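Local coordinates for putative HpcE protein (Mycolicibacterium smegmatis, PDB 6V77), which is of unknown function but belongs to the FAH family, whose members share a beta-rich fold, and carries a bound zinc ion, at residues Q27-D32 with D41-W46; D32-Y37 with P65-R70; M128-R133 with W141-G146. One frame throughout, in Å; residues are numbered along the deposited sequence.

Contact 1 (Q27-D32 with D41-W46)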
loop_
_atom_site.group_PDB
_atom_site.type_symbol
_atom_site.label_atom_id
_atom_site.label_comp_id
_atom_site.label_asym_id
_atom_site.label_seq_id
_atom_site.Cartn_x
_atom_site.Cartn_y
_atom_site.Cartn_z
ATOM N N GLN B 27 5.220 -0.613 29.566
ATOM C CA GLN B 27 5.577 0.099 28.337
ATOM C C GLN B 27 6.540 -0.687 27.455
ATOM O O GLN B 27 7.056 -0.135 26.478
ATOM C CB GLN B 27 6.164 1.488 28.624
ATOM C CG GLN B 27 5.401 2.264 29.688
ATOM C CD GLN B 27 3.961 2.454 29.315
ATOM O OE1 GLN B 27 3.647 2.705 28.154
ATOM N NE2 GLN B 27 3.069 2.324 30.293
ATOM N N ARG B 28 6.783 -1.964 27.755
ATOM C CA ARG B 28 7.704 -2.746 26.938
ATOM C C ARG B 28 7.103 -3.112 25.584
ATOM O O ARG B 28 7.843 -3.216 24.599
ATOM C CB ARG B 28 8.128 -4.002 27.688
ATOM C CG ARG B 28 9.215 -4.764 27.007
ATOM C CD ARG B 28 9.721 -5.901 27.875
ATOM N NE ARG B 28 10.350 -6.921 27.047
ATOM C CZ ARG B 28 10.455 -8.199 27.391
ATOM N NH1 ARG B 28 9.978 -8.617 28.557
ATOM N NH2 ARG B 28 11.031 -9.056 26.562
ATOM N N PHE B 29 5.776 -3.305 25.518
ATOM C CA PHE B 29 5.037 -3.621 24.295
ATOM C C PHE B 29 3.808 -2.723 24.168
ATOM O O PHE B 29 3.066 -2.531 25.134
ATOM C CB PHE B 29 4.587 -5.097 24.281
ATOM C CG PHE B 29 5.719 -6.059 24.435
ATOM C CD1 PHE B 29 6.596 -6.274 23.390
ATOM C CD2 PHE B 29 5.941 -6.709 25.637
ATOM C CE1 PHE B 29 7.660 -7.133 23.523
ATOM C CE2 PHE B 29 6.997 -7.568 25.776
ATOM C CZ PHE B 29 7.869 -7.781 24.722
ATOM N N GLY B 30 3.569 -2.205 22.965
ATOM C CA GLY B 30 2.421 -1.361 22.736
ATOM C C GLY B 30 2.704 0.076 23.123
ATOM O O GLY B 30 3.843 0.444 23.438
ATOM N N PRO B 31 1.664 0.927 23.124
ATOM C CA PRO B 31 0.252 0.581 22.887
ATOM C C PRO B 31 -0.143 0.419 21.400
ATOM O O PRO B 31 -1.225 -0.100 21.118
ATOM C CB PRO B 31 -0.493 1.767 23.516
ATOM C CG PRO B 31 0.483 2.916 23.356
ATOM C CD PRO B 31 1.816 2.301 23.636
ATOM N N ASP B 32 0.705 0.847 20.470
ATOM C CA ASP B 32 0.385 0.712 19.049
ATOM C C ASP B 32 0.370 -0.761 18.655
ATOM O O ASP B 32 1.344 -1.475 18.918
ATOM C CB ASP B 32 1.400 1.488 18.203
ATOM C CG ASP B 32 1.343 1.135 16.717
ATOM O OD1 ASP B 32 0.237 0.982 16.150
ATOM O OD2 ASP B 32 2.424 1.052 16.097
ATOM N N ASP B 41 7.573 -12.330 18.696
ATOM C CA ASP B 41 8.036 -13.445 19.517
ATOM C C ASP B 41 8.315 -12.992 20.941
ATOM O O ASP B 41 7.944 -13.677 21.904
ATOM C CB ASP B 41 9.279 -14.087 18.907
ATOM C CG ASP B 41 8.973 -14.863 17.650
ATOM O OD1 ASP B 41 7.780 -15.085 17.363
ATOM O OD2 ASP B 41 9.925 -15.254 16.948
ATOM N N ALA B 42 8.993 -11.850 21.092
ATOM C CA ALA B 42 9.234 -11.309 22.425
ATOM C C ALA B 42 7.920 -11.026 23.141
ATOM O O ALA B 42 7.784 -11.306 24.339
ATOM C CB ALA B 42 10.086 -10.040 22.327
ATOM N N PHE B 43 6.931 -10.492 22.418
ATOM C CA PHE B 43 5.649 -10.204 23.053
ATOM C C PHE B 43 4.991 -11.485 23.559
ATOM O O PHE B 43 4.517 -11.546 24.702
ATOM C CB PHE B 43 4.721 -9.455 22.096
ATOM C CG PHE B 43 3.259 -9.520 22.520
ATOM C CD1 PHE B 43 2.828 -8.861 23.670
ATOM C CD2 PHE B 43 2.356 -10.275 21.806
ATOM C CE1 PHE B 43 1.499 -8.923 24.083
ATOM C CE2 PHE B 43 1.017 -10.355 22.216
ATOM C CZ PHE B 43 0.599 -9.677 23.364
ATOM N N GLN B 44 4.952 -12.522 22.719
ATOM C CA GLN B 44 4.310 -13.771 23.113
ATOM C C GLN B 44 5.033 -14.426 24.283
ATOM O O GLN B 44 4.393 -14.995 25.175
ATOM C CB GLN B 44 4.239 -14.721 21.924
ATOM C CG GLN B 44 3.278 -14.239 20.847
ATOM C CD GLN B 44 2.537 -15.376 20.192
ATOM O OE1 GLN B 44 3.139 -16.224 19.527
ATOM N NE2 GLN B 44 1.217 -15.409 20.381
ATOM N N GLU B 45 6.363 -14.356 24.295
ATOM C CA GLU B 45 7.099 -14.899 25.428
ATOM C C GLU B 45 6.768 -14.142 26.707
ATOM O O GLU B 45 6.569 -14.758 27.761
ATOM C CB GLU B 45 8.602 -14.873 25.151
ATOM C CG GLU B 45 9.458 -15.388 26.312
ATOM C CD GLU B 45 9.106 -16.812 26.749
ATOM O OE1 GLU B 45 8.575 -17.594 25.929
ATOM O OE2 GLU B 45 9.368 -17.149 27.927
ATOM N N TRP B 46 6.702 -12.809 26.638
ATOM C CA TRP B 46 6.324 -12.025 27.814
ATOM C C TRP B 46 4.927 -12.405 28.299
ATOM O O TRP B 46 4.709 -12.651 29.494
ATOM C CB TRP B 46 6.378 -10.528 27.493
ATOM C CG TRP B 46 5.674 -9.712 28.532
ATOM C CD1 TRP B 46 6.178 -9.287 29.723
ATOM C CD2 TRP B 46 4.319 -9.255 28.483
ATOM N NE1 TRP B 46 5.215 -8.589 30.421
ATOM C CE2 TRP B 46 4.069 -8.552 29.676
ATOM C CE3 TRP B 46 3.293 -9.370 27.536
ATOM C CZ2 TRP B 46 2.833 -7.966 29.955
ATOM C CZ3 TRP B 46 2.057 -8.780 27.812
ATOM C CH2 TRP B 46 1.848 -8.084 29.012
HETATM O O HOH W 1 9.983 -11.460 26.064
#
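The ring of Phe29 stands against helix 40-49 with a different partner on each face. Over one face passes the backbone of Phe43, whose CA lies 3.8 Å from the centroid of the Phe29 ring in a CH-pi contact, only 17° off the ring normal. Arg28 CG lies over the opposite face, near the rim. The side chain of Phe43, with CG anti to its backbone N, turns its own edge to the face of Phe29, giving a T-shaped pair with centroids 5.8 Å apart and planes at 72°. Trp46 completes the aromatic cluster from one helical turn further on, and through this cluster the loop between helices 21-24 and 33-38 docks on helix 40-49. Trp46 CB comes within 3.5 Å of Phe29 CE2, while the indole lies obliquely to the phenyl ring. At the tip of Phe29, CZ approaches Ala42 O at 3.5 Å. Leu36 of helix 33-38 and Val21 of helix 21-24 pack on both phenylalanines. Towards solvent, the extended Arg28 reaches past Trp46, and a water donates to Ala42 O at 2.8 Å and accepts a weak bond from Arg28 NH2.

Contact 2 (D32-Y37 with P65-R70)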
loop_
_atom_site.group_PDB
_atom_site.type_symbol
_atom_site.label_atom_id
_atom_site.label_comp_id
_atom_site.label_asym_id
_atom_site.label_seq_id
_atom_site.Cartn_x
_atom_site.Cartn_y
_atom_site.Cartn_z
ATOM N N ASP B 32 0.705 0.847 20.470
ATOM C CA ASP B 32 0.385 0.712 19.049
ATOM C C ASP B 32 0.370 -0.761 18.655
ATOM O O ASP B 32 1.344 -1.475 18.918
ATOM C CB ASP B 32 1.400 1.488 18.203
ATOM C CG ASP B 32 1.343 1.135 16.717
ATOM O OD1 ASP B 32 0.237 0.982 16.150
ATOM O OD2 ASP B 32 2.424 1.052 16.097
ATOM N N PRO B 33 -0.710 -1.258 18.033
ATOM C CA PRO B 33 -0.722 -2.680 17.644
ATOM C C PRO B 33 0.463 -3.078 16.781
ATOM O O PRO B 33 1.036 -4.152 16.999
ATOM C CB PRO B 33 -2.056 -2.823 16.894
ATOM C CG PRO B 33 -2.933 -1.766 17.490
ATOM C CD PRO B 33 -1.989 -0.591 17.721
ATOM N N GLN B 34 0.878 -2.245 15.822
ATOM C CA GLN B 34 1.974 -2.685 14.959
ATOM C C GLN B 34 3.263 -2.930 15.741
ATOM O O GLN B 34 4.093 -3.728 15.293
ATOM C CB GLN B 34 2.240 -1.687 13.824
ATOM C CG GLN B 34 1.001 -1.182 13.024
ATOM C CD GLN B 34 0.238 -2.242 12.191
ATOM O OE1 GLN B 34 -0.968 -2.127 12.048
ATOM N NE2 GLN B 34 0.937 -3.217 11.602
ATOM N N ASP B 35 3.436 -2.303 16.916
ATOM C CA ASP B 35 4.635 -2.558 17.720
ATOM C C ASP B 35 4.672 -3.993 18.206
ATOM O O ASP B 35 5.753 -4.574 18.371
ATOM C CB ASP B 35 4.706 -1.619 18.930
ATOM C CG ASP B 35 5.874 -1.962 19.882
ATOM O OD1 ASP B 35 7.030 -1.711 19.502
ATOM O OD2 ASP B 35 5.650 -2.485 21.002
ATOM N N LEU B 36 3.505 -4.569 18.485
ATOM C CA LEU B 36 3.466 -5.963 18.895
ATOM C C LEU B 36 3.923 -6.866 17.767
ATOM O O LEU B 36 4.730 -7.774 17.980
ATOM C CB LEU B 36 2.061 -6.355 19.343
ATOM C CG LEU B 36 1.844 -6.341 20.842
ATOM C CD1 LEU B 36 2.233 -5.008 21.422
ATOM C CD2 LEU B 36 0.398 -6.650 21.118
ATOM N N TYR B 37 3.413 -6.633 16.552
ATOM C CA TYR B 37 3.781 -7.509 15.443
ATOM C C TYR B 37 5.262 -7.404 15.151
ATOM O O TYR B 37 5.911 -8.411 14.843
ATOM C CB TYR B 37 2.931 -7.192 14.206
ATOM C CG TYR B 37 1.460 -7.243 14.557
ATOM C CD1 TYR B 37 0.923 -8.344 15.223
ATOM C CD2 TYR B 37 0.618 -6.163 14.285
ATOM C CE1 TYR B 37 -0.412 -8.389 15.584
ATOM C CE2 TYR B 37 -0.727 -6.199 14.647
ATOM C CZ TYR B 37 -1.233 -7.313 15.290
ATOM O OH TYR B 37 -2.548 -7.365 15.672
ATOM N N PRO B 65 -7.318 -4.665 14.290
ATOM C CA PRO B 65 -6.176 -5.211 15.037
ATOM C C PRO B 65 -4.838 -4.913 14.371
ATOM O O PRO B 65 -3.801 -5.007 15.036
ATOM C CB PRO B 65 -6.466 -6.721 15.093
ATOM C CG PRO B 65 -7.440 -6.975 13.968
ATOM C CD PRO B 65 -8.228 -5.703 13.769
ATOM N N ALA B 66 -4.836 -4.552 13.085
ATOM C CA ALA B 66 -3.643 -4.091 12.371
ATOM C C ALA B 66 -4.050 -2.802 11.675
ATOM O O ALA B 66 -4.469 -2.815 10.510
ATOM C CB ALA B 66 -3.134 -5.139 11.386
ATOM N N PRO B 67 -3.980 -1.667 12.373
ATOM C CA PRO B 67 -4.538 -0.430 11.805
ATOM C C PRO B 67 -3.606 0.281 10.822
ATOM O O PRO B 67 -4.088 1.104 10.030
ATOM C CB PRO B 67 -4.788 0.435 13.046
ATOM C CG PRO B 67 -3.743 -0.020 14.027
ATOM C CD PRO B 67 -3.559 -1.504 13.779
ATOM N N LEU B 68 -2.297 0.001 10.832
ATOM C CA LEU B 68 -1.366 0.700 9.933
ATOM C C LEU B 68 -0.342 -0.272 9.342
ATOM O O LEU B 68 0.874 -0.121 9.530
ATOM C CB LEU B 68 -0.682 1.857 10.663
ATOM C CG LEU B 68 0.113 2.825 9.760
ATOM C CD1 LEU B 68 -0.706 3.387 8.587
ATOM C CD2 LEU B 68 0.739 3.962 10.558
ATOM N N PRO B 69 -0.802 -1.262 8.579
ATOM C CA PRO B 69 0.139 -2.197 7.959
ATOM C C PRO B 69 1.005 -1.473 6.932
ATOM O O PRO B 69 0.545 -0.577 6.228
ATOM C CB PRO B 69 -0.763 -3.248 7.301
ATOM C CG PRO B 69 -2.098 -2.528 7.106
ATOM C CD PRO B 69 -2.212 -1.567 8.244
ATOM N N ARG B 70 2.278 -1.873 6.865
ATOM C CA ARG B 70 3.157 -1.311 5.842
ATOM C C ARG B 70 2.707 -1.699 4.438
ATOM O O ARG B 70 2.821 -0.897 3.501
ATOM C CB ARG B 70 4.589 -1.764 6.111
ATOM C CG ARG B 70 5.119 -1.102 7.365
ATOM C CD ARG B 70 6.322 -1.835 7.936
ATOM N NE ARG B 70 7.541 -1.446 7.261
ATOM C CZ ARG B 70 8.760 -1.796 7.681
ATOM N NH1 ARG B 70 8.902 -2.537 8.777
ATOM N NH2 ARG B 70 9.835 -1.403 7.012
#
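Two hydrogen bonds, each made by a side chain of helix 33-38 to backbone of the proline-rich loop 65-70, fix the one against the other. The first is given by Tyr37, whose OH donates to Pro65 O at 2.7 Å. That carbonyl oxygen lies near the plane of the phenol ring, at its edge, but the hydroxyl sits well above the plane of the Pro65 peptide carbonyl, 53° out of it. The second is accepted by Gln34. The side chain bends at chi2 and brings Gln34 OE1 to Leu68 N, 2.8 Å away, whose N-H it accepts. The bond is fairly straight, 159° at the hydrogen, although the donor stands 45° above the amide carbonyl plane. Gln34 OE1 is also 3.1 Å from Pro67 N, but the proline nitrogen has no hydrogen to give, so of the two neighbouring nitrogens Leu68 N alone serves as donor. The other end of the amide is engaged too, NE2 making a weak bond to Gly234 O. Asp32 occupies the N-cap position, where its OD1 accepts a weak bond from Gln34 N at 3.3 Å and its backbone O accepts from Asp35 N. Apolar packing fills in between the polar links: Pro33 CB touches Pro67 CD at 3.7 Å, and Ala66 CB lies 4.2 Å from Tyr37 CE2. At the far end of the loop Leu68 meets Arg70 of the second subunit. Around this largely buried joint, Pro33 and Pro67 rest on Asn5 of strand 2-6, and Tyr37 and Pro65 on Leu183 of strand 177-185, while Ala66 and Pro69 pack on Val236 of strand 236-238.

Contact 3 (M128-R133 with W141-G146)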
loop_
_atom_site.group_PDB
_atom_site.type_symbol
_atom_site.label_atom_id
_atom_site.label_comp_id
_atom_site.label_asym_id
_atom_site.label_seq_id
_atom_site.Cartn_x
_atom_site.Cartn_y
_atom_site.Cartn_z
ATOM N N MET B 128 0.603 -10.745 9.546
ATOM C CA MET B 128 1.905 -11.383 9.659
ATOM C C MET B 128 2.541 -11.109 11.016
ATOM O O MET B 128 2.464 -9.994 11.538
ATOM C CB MET B 128 2.832 -10.874 8.549
ATOM C CG MET B 128 2.300 -11.123 7.127
ATOM S SD MET B 128 2.001 -12.886 6.820
ATOM C CE MET B 128 3.673 -13.584 6.954
ATOM N N GLY B 129 3.221 -12.122 11.553
ATOM C CA GLY B 129 3.963 -11.985 12.801
ATOM C C GLY B 129 5.467 -12.035 12.574
ATOM O O GLY B 129 6.255 -11.634 13.435
ATOM N N ARG B 130 5.873 -12.563 11.425
ATOM C CA ARG B 130 7.275 -12.596 11.015
ATOM C C ARG B 130 7.311 -12.312 9.526
ATOM O O ARG B 130 6.405 -12.726 8.800
ATOM C CB ARG B 130 7.898 -13.952 11.297
ATOM C CG ARG B 130 9.400 -14.006 10.952
ATOM C CD ARG B 130 9.951 -15.401 11.182
ATOM N NE ARG B 130 11.281 -15.481 10.568
ATOM C CZ ARG B 130 12.048 -16.568 10.539
ATOM N NH1 ARG B 130 11.639 -17.703 11.098
ATOM N NH2 ARG B 130 13.233 -16.507 9.938
ATOM N N GLY B 131 8.331 -11.582 9.071
ATOM C CA GLY B 131 8.418 -11.171 7.691
ATOM C C GLY B 131 9.459 -11.956 6.912
ATOM O O GLY B 131 10.023 -12.949 7.380
ATOM N N GLY B 132 9.685 -11.503 5.685
ATOM C CA GLY B 132 10.761 -12.034 4.876
ATOM C C GLY B 132 10.415 -12.266 3.422
ATOM O O GLY B 132 9.259 -12.163 3.002
ATOM N N ARG B 133 11.448 -12.555 2.651
ATOM C CA ARG B 133 11.365 -12.998 1.272
ATOM C C ARG B 133 11.553 -14.506 1.228
ATOM O O ARG B 133 12.253 -15.079 2.065
ATOM C CB ARG B 133 12.445 -12.315 0.413
ATOM C CG ARG B 133 12.240 -10.810 0.265
ATOM C CD ARG B 133 13.289 -10.191 -0.670
ATOM N NE ARG B 133 13.143 -8.740 -0.685
ATOM C CZ ARG B 133 12.333 -8.100 -1.528
ATOM N NH1 ARG B 133 11.649 -8.788 -2.438
ATOM N NH2 ARG B 133 12.227 -6.778 -1.476
ATOM N N TRP B 141 2.504 -20.805 8.091
ATOM C CA TRP B 141 1.644 -20.443 9.221
ATOM C C TRP B 141 2.466 -20.013 10.425
ATOM O O TRP B 141 1.990 -19.231 11.251
ATOM C CB TRP B 141 0.726 -21.599 9.616
ATOM C CG TRP B 141 -0.569 -21.699 8.822
ATOM C CD1 TRP B 141 -0.911 -22.697 7.953
ATOM C CD2 TRP B 141 -1.695 -20.799 8.861
ATOM N NE1 TRP B 141 -2.169 -22.463 7.434
ATOM C CE2 TRP B 141 -2.672 -21.310 7.975
ATOM C CE3 TRP B 141 -1.972 -19.616 9.555
ATOM C CZ2 TRP B 141 -3.920 -20.686 7.782
ATOM C CZ3 TRP B 141 -3.193 -18.994 9.353
ATOM C CH2 TRP B 141 -4.156 -19.532 8.476
ATOM N N GLU B 142 3.705 -20.505 10.537
ATOM C CA GLU B 142 4.563 -20.077 11.636
ATOM C C GLU B 142 4.953 -18.606 11.519
ATOM O O GLU B 142 5.435 -18.025 12.501
ATOM C CB GLU B 142 5.805 -20.959 11.691
ATOM C CG GLU B 142 5.453 -22.425 11.910
ATOM C CD GLU B 142 6.665 -23.318 11.838
ATOM O OE1 GLU B 142 7.709 -22.937 12.406
ATOM O OE2 GLU B 142 6.577 -24.385 11.199
ATOM N N PHE B 143 4.778 -17.997 10.342
ATOM C CA PHE B 143 5.038 -16.575 10.152
ATOM C C PHE B 143 3.805 -15.714 10.404
ATOM O O PHE B 143 3.884 -14.487 10.264
ATOM C CB PHE B 143 5.551 -16.303 8.729
ATOM C CG PHE B 143 6.962 -16.767 8.490
ATOM C CD1 PHE B 143 7.969 -15.852 8.213
ATOM C CD2 PHE B 143 7.281 -18.117 8.550
ATOM C CE1 PHE B 143 9.277 -16.280 8.002
ATOM C CE2 PHE B 143 8.591 -18.556 8.353
ATOM C CZ PHE B 143 9.589 -17.639 8.076
ATOM N N VAL B 144 2.675 -16.321 10.775
ATOM C CA VAL B 144 1.413 -15.617 10.940
ATOM C C VAL B 144 1.204 -15.306 12.411
ATOM O O VAL B 144 1.262 -16.206 13.259
ATOM C CB VAL B 144 0.249 -16.458 10.387
ATOM C CG1 VAL B 144 -1.133 -15.864 10.797
ATOM C CG2 VAL B 144 0.348 -16.553 8.872
ATOM N N ALA B 145 0.931 -14.030 12.711
ATOM C CA ALA B 145 0.540 -13.661 14.067
ATOM C C ALA B 145 -0.846 -14.198 14.392
ATOM O O ALA B 145 -1.045 -14.876 15.407
ATOM C CB ALA B 145 0.569 -12.139 14.214
ATOM N N GLY B 146 -1.823 -13.868 13.565
ATOM C CA GLY B 146 -3.163 -14.377 13.794
ATOM C C GLY B 146 -4.058 -14.006 12.635
ATOM O O GLY B 146 -3.608 -13.460 11.632
#
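A single carbonyl oxygen, that of Phe143, is gripped by two successive backbone N-H groups. Gly129 N donates to Phe143 O at 2.8 Å, and Arg130 N donates to the same atom at 3.0 Å. Both donors stand above the plane of the carbonyl, and both bonds are moderately straight, 159° and 151° at the hydrogen. The methyl end of Met128 closes on the same oxygen: the chain, bent at chi2 and chi3, curls back to bring CE within 3.4 Å of Phe143 O and against Phe143 CB. The backbones come very near each other at Gly129, where the CA atoms of Gly129 and Ala145 are 4.0 Å apart with no side chain on the glycine to separate them. This is where the antiparallel pair of strands 118-128 and 144-155 gives way to the loop that connects them in the chain. Met128 and Val144 form a non-hydrogen-bonded pair, and next to it Ala145 and Gly146 both face Val127 in a classic beta bulge. On the outer part of the contact Arg130 runs extended over the ring of Phe143, its CG anti to the backbone N. Its CD makes a CH-pi contact 3.8 Å from the Phe143 ring centroid, 29° off the normal. Beyond, the guanidinium continues nearly parallel to the ring, with Phe143 CZ 3.5 Å above the plane of the Arg130 guanidinium, displaced toward its rim. The ring's edge is turned to backbone oxygens, Gly131 O lying 3.5 Å from Phe143 CE1. On the inner side, Ile222 of helix 218-226 packs against both Met128 and Val144.

In the fold
Contacts 1 and 2 share Asp32 and interlock along the chain, their centres about 12 Å apart. The joint between them is Asp35 OD2, which probably accepts a hydrogen bond from Gly30 N at 2.9 Å, backed by Phe29 CB against Leu36 CD1 at 3.7 Å. Contact 2 in turn touches contact 3, about 13 Å away between centres, through Tyr37: its CD1 packs on Ala145 CB at 3.9 Å. Contacts 1 and 3 do not touch, their nearest atoms being about 5 Å apart. Contact 3 lies at the ends of the two strands that carry the zinc ligands, Glu121 and Glu123 on 118-128 and Asp152 on 144-155.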